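Local coordinates for protein-tyrosine-phosphatase (Vibrio vulnificus, PDB 7DHF) that probably catalyses the hydrolysis of phosphotyrosine in proteins to tyrosine and phosphate, as a low-molecular-weight protein tyrosine phosphatase, at residues V13-R18 with E68-Q73. The protein carries 1 engineered substitution. Sequence-based numbering, arbitrary orientation.
With PO4 (phosphate ion), chain E.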
ATOM      1  N   VAL A  13      -2.760   3.524  -6.200  1.00 10.49           N
ATOM      2  CA  VAL A  13      -3.297   3.744  -7.544  1.00 10.52           C
ATOM      3  C   VAL A  13      -2.818   2.677  -8.535  1.00  9.75           C
ATOM      4  O   VAL A  13      -3.626   1.985  -9.151  1.00 10.69           O
ATOM      5  CB  VAL A  13      -2.997   5.173  -8.045  1.00 12.51           C
ATOM      6  CG1 VAL A  13      -3.498   5.370  -9.471  1.00 13.43           C
ATOM      7  CG2 VAL A  13      -3.624   6.196  -7.112  1.00 15.36           C
ATOM      8  N   GLY A  14      -1.505   2.554  -8.713  1.00  9.98           N
ATOM      9  CA  GLY A  14      -0.975   1.635  -9.705  1.00 10.09           C
ATOM     10  C   GLY A  14      -0.628   0.265  -9.158  1.00  9.34           C
ATOM     11  O   GLY A  14      -0.520  -0.704  -9.915  1.00 10.09           O
ATOM     12  N   ASN A  15      -0.449   0.178  -7.841  1.00  9.30           N
ATOM     13  CA  ASN A  15      -0.017  -1.054  -7.180  1.00  8.67           C
ATOM     14  C   ASN A  15       1.335  -1.532  -7.712  1.00  8.88           C
ATOM     15  O   ASN A  15       1.583  -2.732  -7.842  1.00  9.90           O
ATOM     16  CB  ASN A  15      -1.093  -2.145  -7.256  1.00  9.18           C
ATOM     17  CG  ASN A  15      -0.871  -3.283  -6.257  1.00  9.15           C
ATOM     18  OD1 ASN A  15      -1.147  -4.445  -6.558  1.00  9.75           O
ATOM     19  ND2 ASN A  15      -0.392  -2.953  -5.063  1.00  9.76           N
ATOM     20  N   ILE A  16       2.227  -0.581  -7.993  1.00  9.40           N
ATOM     21  CA  ILE A  16       3.597  -0.903  -8.388  1.00 10.20           C
ATOM     22  C   ILE A  16       4.656  -0.203  -7.550  1.00 10.06           C
ATOM     23  O   ILE A  16       5.821  -0.647  -7.555  1.00 10.38           O
ATOM     24  CB  ILE A  16       3.844  -0.641  -9.894  1.00 10.77           C
ATOM     25  CG1 ILE A  16       3.506   0.809 -10.258  1.00 11.34           C
ATOM     26  CG2 ILE A  16       3.053  -1.630 -10.743  1.00 10.92           C
ATOM     27  CD1 ILE A  16       4.029   1.244 -11.617  1.00 13.29           C
ATOM     28  N   CYS A  17       4.339   0.872  -6.825  1.00  9.88           N
ATOM     29  CA  CYS A  17       5.346   1.604  -6.060  1.00  9.68           C
ATOM     30  C   CYS A  17       5.036   1.610  -4.565  1.00  9.41           C
ATOM     31  O   CYS A  17       5.601   0.811  -3.812  1.00 10.08           O
ATOM     32  CB  CYS A  17       5.485   3.036  -6.590  1.00 10.70           C
ATOM     33  SG  CYS A  17       6.197   3.142  -8.258  1.00 11.29           S
ATOM     34  N   ARG A  18       4.143   2.500  -4.124  1.00  9.33           N
ATOM     35  CA  ARG A  18       3.909   2.674  -2.691  1.00  9.53           C
ATOM     36  C   ARG A  18       3.197   1.471  -2.090  1.00  8.85           C
ATOM     37  O   ARG A  18       3.572   0.989  -1.015  1.00  9.68           O
ATOM     38  CB  ARG A  18       3.068   3.921  -2.440  1.00  9.80           C
ATOM     39  CG  ARG A  18       3.728   5.227  -2.804  1.00  9.95           C
ATOM     40  CD  ARG A  18       2.689   6.321  -2.909  1.00 10.58           C
ATOM     41  NE  ARG A  18       1.770   6.058  -4.013  1.00 10.38           N
ATOM     42  CZ  ARG A  18       0.728   6.820  -4.320  1.00 10.20           C
ATOM     43  NH1 ARG A  18       0.460   7.905  -3.605  1.00 10.67           N
ATOM     44  NH2 ARG A  18      -0.046   6.496  -5.346  1.00 10.93           N
ATOM     45  N   GLU A  68      10.149  -8.473  -4.125  1.00 11.75           N
ATOM     46  CA  GLU A  68      10.173  -9.302  -5.315  1.00 12.86           C
ATOM     47  C   GLU A  68       8.890 -10.122  -5.399  1.00 12.03           C
ATOM     48  O   GLU A  68       8.151 -10.274  -4.421  1.00 12.36           O
ATOM     49  CB  GLU A  68      11.375 -10.244  -5.273  1.00 16.30           C
ATOM     50  CG  GLU A  68      12.722  -9.543  -5.392  1.00 20.90           C
ATOM     51  CD  GLU A  68      13.049  -9.136  -6.815  1.00 25.93           C
ATOM     52  OE1 GLU A  68      12.277  -9.489  -7.731  1.00 29.46           O
ATOM     53  OE2 GLU A  68      14.082  -8.465  -7.020  1.00 29.68           O
ATOM     54  N   ASN A  69       8.624 -10.643  -6.592  1.00 12.70           N
ATOM     55  CA  ASN A  69       7.503 -11.552  -6.809  1.00 13.60           C
ATOM     56  C   ASN A  69       6.169 -10.892  -6.484  1.00 14.01           C
ATOM     57  O   ASN A  69       5.235 -11.549  -6.020  1.00 16.96           O
ATOM     58  CB  ASN A  69       7.686 -12.851  -6.022  1.00 16.37           C
ATOM     59  CG  ASN A  69       9.038 -13.486  -6.268  1.00 20.24           C
ATOM     60  OD1 ASN A  69       9.787 -13.773  -5.332  1.00 23.01           O
ATOM     61  ND2 ASN A  69       9.367 -13.690  -7.535  1.00 21.07           N
ATOM     62  N   HIS A  70       6.076  -9.590  -6.722  1.00 11.85           N
ATOM     63  CA  HIS A  70       4.817  -8.877  -6.611  1.00 10.79           C
ATOM     64  C   HIS A  70       4.132  -8.838  -7.971  1.00 10.67           C
ATOM     65  O   HIS A  70       4.787  -8.782  -9.014  1.00 11.66           O
ATOM     66  CB  HIS A  70       5.058  -7.445  -6.135  1.00 10.37           C
ATOM     67  CG  HIS A  70       3.831  -6.593  -6.152  1.00 10.23           C
ATOM     68  ND1 HIS A  70       2.803  -6.754  -5.248  1.00 10.25           N
ATOM     69  CD2 HIS A  70       3.455  -5.587  -6.977  1.00 10.36           C
ATOM     70  CE1 HIS A  70       1.850  -5.878  -5.511  1.00 10.23           C
ATOM     71  NE2 HIS A  70       2.221  -5.157  -6.553  1.00 10.37           N
ATOM     72  N   GLN A  71       2.803  -8.879  -7.949  1.00 11.12           N
ATOM     73  CA  GLN A  71       1.991  -8.711  -9.146  1.00 11.83           C
ATOM     74  C   GLN A  71       0.914  -7.681  -8.850  1.00 10.62           C
ATOM     75  O   GLN A  71       0.081  -7.889  -7.962  1.00 10.97           O
ATOM     76  CB  GLN A  71       1.348 -10.034  -9.565  1.00 14.40           C
ATOM     77  CG  GLN A  71       2.334 -11.098 -10.007  1.00 17.46           C
ATOM     78  CD  GLN A  71       1.650 -12.413 -10.321  1.00 22.23           C
ATOM     79  OE1 GLN A  71       0.953 -12.978  -9.478  1.00 26.30           O
ATOM     80  NE2 GLN A  71       1.834 -12.899 -11.540  1.00 23.57           N
ATOM     81  N   SER A  72       0.930  -6.576  -9.590  1.00 10.37           N
ATOM     82  CA  SER A  72      -0.082  -5.543  -9.421  1.00  9.86           C
ATOM     83  C   SER A  72      -1.473  -6.113  -9.680  1.00 10.11           C
ATOM     84  O   SER A  72      -1.681  -6.881 -10.622  1.00 10.48           O
ATOM     85  CB  SER A  72       0.189  -4.396 -10.391  1.00 10.79           C
ATOM     86  OG  SER A  72      -0.879  -3.467 -10.402  1.00 10.33           O
ATOM     87  N   GLN A  73      -2.429  -5.737  -8.828  1.00 10.03           N
ATOM     88  CA  GLN A  73      -3.810  -6.168  -8.993  1.00 10.54           C
ATOM     89  C   GLN A  73      -4.752  -4.990  -8.785  1.00 10.80           C
ATOM     90  O   GLN A  73      -4.436  -4.024  -8.085  1.00 10.68           O
ATOM     91  CB  GLN A  73      -4.183  -7.317  -8.042  1.00 10.90           C
ATOM     92  CG  GLN A  73      -4.440  -6.904  -6.599  1.00 10.39           C
ATOM     93  CD  GLN A  73      -4.862  -8.077  -5.741  1.00 11.56           C
ATOM     94  OE1 GLN A  73      -5.610  -8.949  -6.186  1.00 14.00           O
ATOM     95  NE2 GLN A  73      -4.378  -8.112  -4.507  1.00 11.53           N
TER
HETATM   96  P   PO4 E 201       1.259   2.961  -6.239  1.00  9.78           P
HETATM   97  O1  PO4 E 201       1.875   2.415  -7.510  1.00 10.09           O
HETATM   98  O2  PO4 E 201       2.286   3.835  -5.559  1.00 10.22           O
HETATM   99  O3  PO4 E 201       0.914   1.782  -5.361  1.00 11.78           O
HETATM  100  O4  PO4 E 201       0.030   3.768  -6.593  1.00 10.73           O
HETATM  101  O   HOH W   1      -1.154  -7.230  -5.582  1.00 11.14           O
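Three hydrogen bonds tie the outer side of the phosphate-binding loop, G14 and N15, to H70, S72 and Q73. The hydroxyl of S72 donates to G14 O (OG to O 2.8 Å); OG stands anti to the backbone N (chi1 171°), which carries it over to that carbonyl. H70 NE2 donates to N15 O at 2.8 Å; the acceptor lies at the ring edge, nearly in the imidazole plane, while the nitrogen sits tilted off the plane of the carbonyl. In the third bond, Q73 N reaches N15 OD1 at 2.9 Å, in the amide plane and on a lone pair. A water bridges N15 OD1 and Q71 O, hydrogen-bonded to both. The N15 amide stands almost upright to the H70 ring, 83° between planes, and its ND2 bonds to S19 and S37, which helps fix its rotation.

Van der Waals contact comes from the N15 amide beside H70 CE1, and from I16 CG2, which meets S72 CB at 4.0 Å.

On its inner side the loop grips a phosphate ion. The backbone N-H groups of V13, G14, I16, C17 and R18 all donate to it, with a weaker bond from N15. R18 adds NE to O2 (2.8 Å, almost straight) and NH2 to O4, while its NH1 pairs with E90.

N15 adopts a left-handed backbone conformation, with its side chain bound on the side away from the anion. This is the P-loop of low-molecular-weight tyrosine phosphatases, between strand 7-12 and helix 18-29, with A12, an engineered alanine, at the predicted nucleophile position.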